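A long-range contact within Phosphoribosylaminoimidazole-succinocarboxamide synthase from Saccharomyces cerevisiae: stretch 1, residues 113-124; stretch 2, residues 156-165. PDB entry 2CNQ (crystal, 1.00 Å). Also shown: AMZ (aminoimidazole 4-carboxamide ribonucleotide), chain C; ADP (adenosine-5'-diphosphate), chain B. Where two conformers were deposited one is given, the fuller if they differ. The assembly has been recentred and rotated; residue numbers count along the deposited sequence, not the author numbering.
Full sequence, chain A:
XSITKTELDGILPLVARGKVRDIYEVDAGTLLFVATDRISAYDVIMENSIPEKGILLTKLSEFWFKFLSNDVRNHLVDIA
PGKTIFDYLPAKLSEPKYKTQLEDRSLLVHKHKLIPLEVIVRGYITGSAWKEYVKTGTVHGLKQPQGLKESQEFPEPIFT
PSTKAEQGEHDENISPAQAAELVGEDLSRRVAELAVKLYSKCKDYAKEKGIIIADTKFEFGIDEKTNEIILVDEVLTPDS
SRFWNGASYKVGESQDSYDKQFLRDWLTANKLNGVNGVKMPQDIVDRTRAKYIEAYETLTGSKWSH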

# COMPACT_ATOMS: atom_id res chain seq x y z
N LYS A 113 -5.51 14.92 -7.78
CA LYS A 113 -6.69 14.25 -8.25
C LYS A 113 -6.36 12.82 -8.41
O LYS A 113 -5.42 12.46 -9.09
CB LYS A 113 -7.10 14.84 -9.56
CG LYS A 113 -8.38 14.26 -10.04
CD LYS A 113 -8.87 14.87 -11.31
CE LYS A 113 -9.26 16.31 -11.12
NZ LYS A 113 -10.06 16.79 -12.27
N LEU A 114 -7.12 11.99 -7.74
CA LEU A 114 -6.85 10.60 -7.74
C LEU A 114 -7.58 9.93 -8.85
O LEU A 114 -8.65 10.33 -9.21
CB LEU A 114 -7.26 9.95 -6.42
CG LEU A 114 -6.59 10.58 -5.23
CD1 LEU A 114 -7.10 9.90 -3.99
CD2 LEU A 114 -5.09 10.58 -5.43
N ILE A 115 -6.98 8.91 -9.42
CA ILE A 115 -7.67 8.05 -10.34
C ILE A 115 -8.40 7.07 -9.48
O ILE A 115 -7.82 6.47 -8.59
CB ILE A 115 -6.67 7.35 -11.23
CG1 ILE A 115 -5.91 8.38 -12.05
CG2 ILE A 115 -7.37 6.36 -12.12
CD1 ILE A 115 -4.86 7.79 -12.94
N PRO A 116 -9.69 6.92 -9.67
CA PRO A 116 -10.51 6.24 -8.70
C PRO A 116 -10.48 4.73 -8.84
O PRO A 116 -11.49 4.08 -9.07
CB PRO A 116 -11.89 6.78 -9.00
CG PRO A 116 -11.84 6.99 -10.46
CD PRO A 116 -10.52 7.60 -10.67
N LEU A 117 -9.31 4.18 -8.72
CA LEU A 117 -9.09 2.76 -8.81
C LEU A 117 -8.09 2.37 -7.80
O LEU A 117 -7.17 3.10 -7.52
CB LEU A 117 -8.49 2.39 -10.16
CG LEU A 117 -9.32 2.70 -11.37
CD1 LEU A 117 -8.50 2.51 -12.61
CD2 LEU A 117 -10.55 1.82 -11.40
N GLU A 118 -8.23 1.18 -7.28
CA GLU A 118 -7.13 0.51 -6.65
C GLU A 118 -6.38 -0.15 -7.77
O GLU A 118 -6.89 -1.01 -8.46
CB GLU A 118 -7.59 -0.54 -5.69
CG GLU A 118 -8.54 -0.08 -4.66
CD GLU A 118 -8.00 0.94 -3.71
OE1 GLU A 118 -8.78 1.27 -2.78
OE2 GLU A 118 -6.89 1.44 -3.81
N VAL A 119 -5.18 0.32 -8.00
CA VAL A 119 -4.40 -0.10 -9.15
C VAL A 119 -3.59 -1.29 -8.73
O VAL A 119 -2.44 -1.18 -8.36
CB VAL A 119 -3.58 1.05 -9.66
CG1 VAL A 119 -2.74 0.62 -10.83
CG2 VAL A 119 -4.48 2.21 -10.05
N ILE A 120 -4.24 -2.43 -8.73
CA ILE A 120 -3.64 -3.65 -8.29
C ILE A 120 -2.95 -4.29 -9.45
O ILE A 120 -3.48 -4.38 -10.54
CB ILE A 120 -4.67 -4.57 -7.71
CG1 ILE A 120 -5.28 -3.95 -6.49
CG2 ILE A 120 -4.12 -5.93 -7.42
CD1 ILE A 120 -6.59 -4.55 -6.12
N VAL A 121 -1.73 -4.74 -9.20
CA VAL A 121 -1.00 -5.57 -10.12
C VAL A 121 -0.70 -6.85 -9.43
O VAL A 121 -0.26 -6.86 -8.32
CB VAL A 121 0.28 -4.91 -10.59
CG1 VAL A 121 0.98 -5.83 -11.57
CG2 VAL A 121 -0.00 -3.60 -11.22
N ARG A 122 -0.96 -7.93 -10.14
CA ARG A 122 -0.69 -9.25 -9.64
C ARG A 122 0.36 -9.90 -10.48
O ARG A 122 0.19 -10.08 -11.66
CB ARG A 122 -1.91 -10.10 -9.66
CG ARG A 122 -3.06 -9.46 -8.94
CD ARG A 122 -4.27 -10.34 -9.02
NE ARG A 122 -5.43 -9.66 -8.52
CZ ARG A 122 -5.80 -9.66 -7.27
NH1 ARG A 122 -5.23 -10.42 -6.38
NH2 ARG A 122 -6.80 -8.88 -6.92
N GLY A 123 1.45 -10.26 -9.86
CA GLY A 123 2.43 -11.08 -10.52
C GLY A 123 2.20 -12.54 -10.34
O GLY A 123 2.67 -13.35 -11.14
N TYR A 124 1.49 -12.89 -9.29
CA TYR A 124 1.30 -14.24 -8.86
C TYR A 124 -0.12 -14.34 -8.44
O TYR A 124 -0.73 -13.39 -7.96
CB TYR A 124 2.18 -14.55 -7.69
CG TYR A 124 3.63 -14.48 -8.01
CD1 TYR A 124 4.26 -13.26 -8.18
CD2 TYR A 124 4.38 -15.62 -8.13
CE1 TYR A 124 5.59 -13.21 -8.48
CE2 TYR A 124 5.71 -15.56 -8.42
CZ TYR A 124 6.30 -14.36 -8.60
OH TYR A 124 7.63 -14.26 -8.88
N GLU A 156 2.65 -13.00 -17.31
CA GLU A 156 3.03 -11.62 -17.20
C GLU A 156 2.22 -11.04 -16.07
O GLU A 156 1.11 -11.45 -15.84
CB GLU A 156 2.68 -10.86 -18.45
CG GLU A 156 3.44 -11.26 -19.67
CD GLU A 156 4.91 -11.04 -19.55
OE1 GLU A 156 5.34 -10.18 -18.76
OE2 GLU A 156 5.67 -11.71 -20.29
N PRO A 157 2.75 -10.07 -15.36
CA PRO A 157 1.91 -9.46 -14.33
C PRO A 157 0.72 -8.80 -14.94
O PRO A 157 0.79 -8.33 -16.05
CB PRO A 157 2.84 -8.43 -13.71
CG PRO A 157 4.19 -8.92 -14.03
CD PRO A 157 4.08 -9.48 -15.41
N ILE A 158 -0.36 -8.78 -14.18
CA ILE A 158 -1.58 -8.29 -14.70
C ILE A 158 -2.15 -7.21 -13.83
O ILE A 158 -2.18 -7.27 -12.62
CB ILE A 158 -2.57 -9.39 -14.92
CG1 ILE A 158 -2.83 -10.25 -13.72
CG2 ILE A 158 -2.09 -10.23 -16.12
CD1 ILE A 158 -3.97 -11.18 -13.90
N PHE A 159 -2.62 -6.17 -14.51
CA PHE A 159 -3.41 -5.13 -13.91
C PHE A 159 -4.80 -5.65 -13.66
O PHE A 159 -5.48 -6.08 -14.56
CB PHE A 159 -3.44 -3.98 -14.87
CG PHE A 159 -4.46 -2.94 -14.55
CD1 PHE A 159 -5.45 -2.65 -15.46
CD2 PHE A 159 -4.40 -2.20 -13.40
CE1 PHE A 159 -6.32 -1.62 -15.23
CE2 PHE A 159 -5.31 -1.20 -13.15
CZ PHE A 159 -6.26 -0.91 -14.09
N THR A 160 -5.21 -5.60 -12.40
CA THR A 160 -6.47 -6.12 -11.99
C THR A 160 -7.10 -5.10 -11.07
O THR A 160 -6.93 -5.14 -9.87
CB THR A 160 -6.34 -7.47 -11.34
OG1 THR A 160 -5.60 -7.37 -10.14
CG2 THR A 160 -5.65 -8.45 -12.23
N PRO A 161 -7.78 -4.13 -11.62
CA PRO A 161 -8.25 -3.03 -10.80
C PRO A 161 -9.35 -3.41 -9.89
O PRO A 161 -10.11 -4.30 -10.17
CB PRO A 161 -8.72 -2.01 -11.82
CG PRO A 161 -9.07 -2.85 -13.01
CD PRO A 161 -8.09 -3.97 -13.03
N SER A 162 -9.47 -2.65 -8.83
CA SER A 162 -10.65 -2.68 -8.04
C SER A 162 -11.16 -1.28 -7.89
O SER A 162 -10.45 -0.31 -8.05
CB SER A 162 -10.38 -3.35 -6.72
OG SER A 162 -9.94 -2.43 -5.80
N THR A 163 -12.42 -1.19 -7.54
CA THR A 163 -12.97 0.08 -7.22
C THR A 163 -12.41 0.50 -5.92
O THR A 163 -11.82 -0.28 -5.18
CB THR A 163 -14.46 -0.00 -7.13
OG1 THR A 163 -14.76 -0.85 -6.02
CG2 THR A 163 -15.07 -0.49 -8.43
N LYS A 164 -12.59 1.77 -5.64
CA LYS A 164 -12.38 2.34 -4.33
C LYS A 164 -13.73 2.45 -3.70
O LYS A 164 -14.52 3.33 -4.07
CB LYS A 164 -11.73 3.70 -4.45
CG LYS A 164 -10.35 3.60 -5.03
CD LYS A 164 -9.74 4.92 -5.33
CE LYS A 164 -9.42 5.67 -4.11
NZ LYS A 164 -8.90 6.96 -4.48
N ALA A 165 -14.03 1.53 -2.80
CA ALA A 165 -15.37 1.48 -2.23
C ALA A 165 -15.67 2.70 -1.38
O ALA A 165 -14.77 3.26 -0.77
CB ALA A 165 -15.55 0.24 -1.46
O5 AMZ C . -5.81 -1.04 0.54
C6 AMZ C . -6.51 -1.54 -0.32
N2 AMZ C . -7.72 -1.10 -0.63
C3A AMZ C . -6.03 -2.67 -1.09
C7A AMZ C . -4.84 -3.31 -0.92
N3 AMZ C . -3.79 -3.06 -0.11
N1 AMZ C . -6.72 -3.27 -2.07
C5 AMZ C . -5.97 -4.26 -2.51
N AMZ C . -4.82 -4.30 -1.80
C1 AMZ C . -3.72 -5.20 -2.04
C2 AMZ C . -3.72 -6.42 -1.16
C3 AMZ C . -2.99 -7.42 -2.01
O2 AMZ C . -1.61 -7.14 -1.87
O1 AMZ C . -3.08 -6.11 0.07
O AMZ C . -3.91 -5.70 -3.34
C AMZ C . -3.46 -7.05 -3.40
C4 AMZ C . -4.55 -7.93 -3.93
O3 AMZ C . -5.52 -8.11 -2.91
P AMZ C . -6.70 -9.15 -3.16
OP1 AMZ C . -7.61 -8.56 -4.18
O4 AMZ C . -7.36 -9.27 -1.81
OP2 AMZ C . -6.13 -10.44 -3.64
PB ADP B . -7.74 4.07 3.16
O1B ADP B . -6.80 3.11 2.59
O2B ADP B . -8.76 4.49 2.19
O3B ADP B . -8.41 3.72 4.39
PA ADP B . -5.47 5.55 4.07
O1A ADP B . -4.51 4.74 3.32
O2A ADP B . -5.55 5.41 5.52
O3A ADP B . -6.91 5.39 3.46
O5' ADP B . -5.24 7.07 3.79
C5' ADP B . -4.78 7.62 2.58
C4' ADP B . -5.91 8.32 1.88
O4' ADP B . -5.32 9.40 1.16
C3' ADP B . -6.61 7.48 0.86
O3' ADP B . -7.92 7.96 0.66
C2' ADP B . -5.82 7.78 -0.39
O2' ADP B . -6.50 7.48 -1.57
C1' ADP B . -5.59 9.23 -0.22
N9 ADP B . -4.47 9.79 -0.92
C8 ADP B . -3.28 9.21 -1.12
N7 ADP B . -2.43 10.01 -1.71
C5 ADP B . -3.11 11.15 -1.91
C6 ADP B . -2.78 12.41 -2.47
N6 ADP B . -1.57 12.66 -2.93
N1 ADP B . -3.73 13.33 -2.58
C2 ADP B . -4.94 13.08 -2.07
N3 ADP B . -5.34 11.98 -1.46
C4 ADP B . -4.41 11.02 -1.40
O HOH W 1 -13.66 3.47 -7.69

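Two segments of one chain pair as an antiparallel ladder of backbone hydrogen bonds, burying 790 Å² between them and carrying on one flank the side chains that face the bound nucleotide AMZ. At one end, Arg122 and Ile158 form a hydrogen-bonded pair, Arg122 N to Ile158 O at 2.8 Å and Ile158 N to Arg122 O at 2.9 Å. Next along, Thr160 N donates almost linearly to Ile120 O (2.8 Å). The ladder closes at Glu118 and Ser162, where Glu118 N reaches Ser162 O at 2.8 Å and Ser162 N reaches Glu118 O at 3.1 Å. Pro161 has no amide hydrogen to give, but its CA lies 3.4 Å from Glu118 O, a CA-H...O contact; Pro157 CA makes another to Arg122 O at 3.2 Å.

Val121 and Phe159 share one face of the sheet. The buried Phe159 ring meets Val119 (CG1 to CE2, 3.9 Å) and takes Leu117 CD1 at its edge, 4.3 Å from Phe159 CZ, while Val121 CG1 packs on Pro157 CB at 3.8 Å. Leu117, Val119, Val121 and Phe159 are all buried, where apolar side chains leave no polar group unsatisfied; Pro157 is partly exposed.

Arg122 and Ile158 point to the other face. The long, extended Arg122 side chain carries its guanidinium to the AMZ phosphate, with NH1 to OP2 and NH2 to OP1 both 2.9 Å; Arg122 NE makes a weak hydrogen bond to Thr160 OG1 (2.8 Å). Ser162 OG donates to Thr163 O at 2.9 Å, within its own stretch.

Beyond the ladder, Lys164 lays its aliphatic chain along the backbone of stretch 1, CD 3.5 Å from Leu117 N, and brings NZ to 3.5 Å from Leu114 CD1. A water bridges the same region, donating to Pro116 O (2.6 Å) and accepting from Lys164 N (2.9 Å).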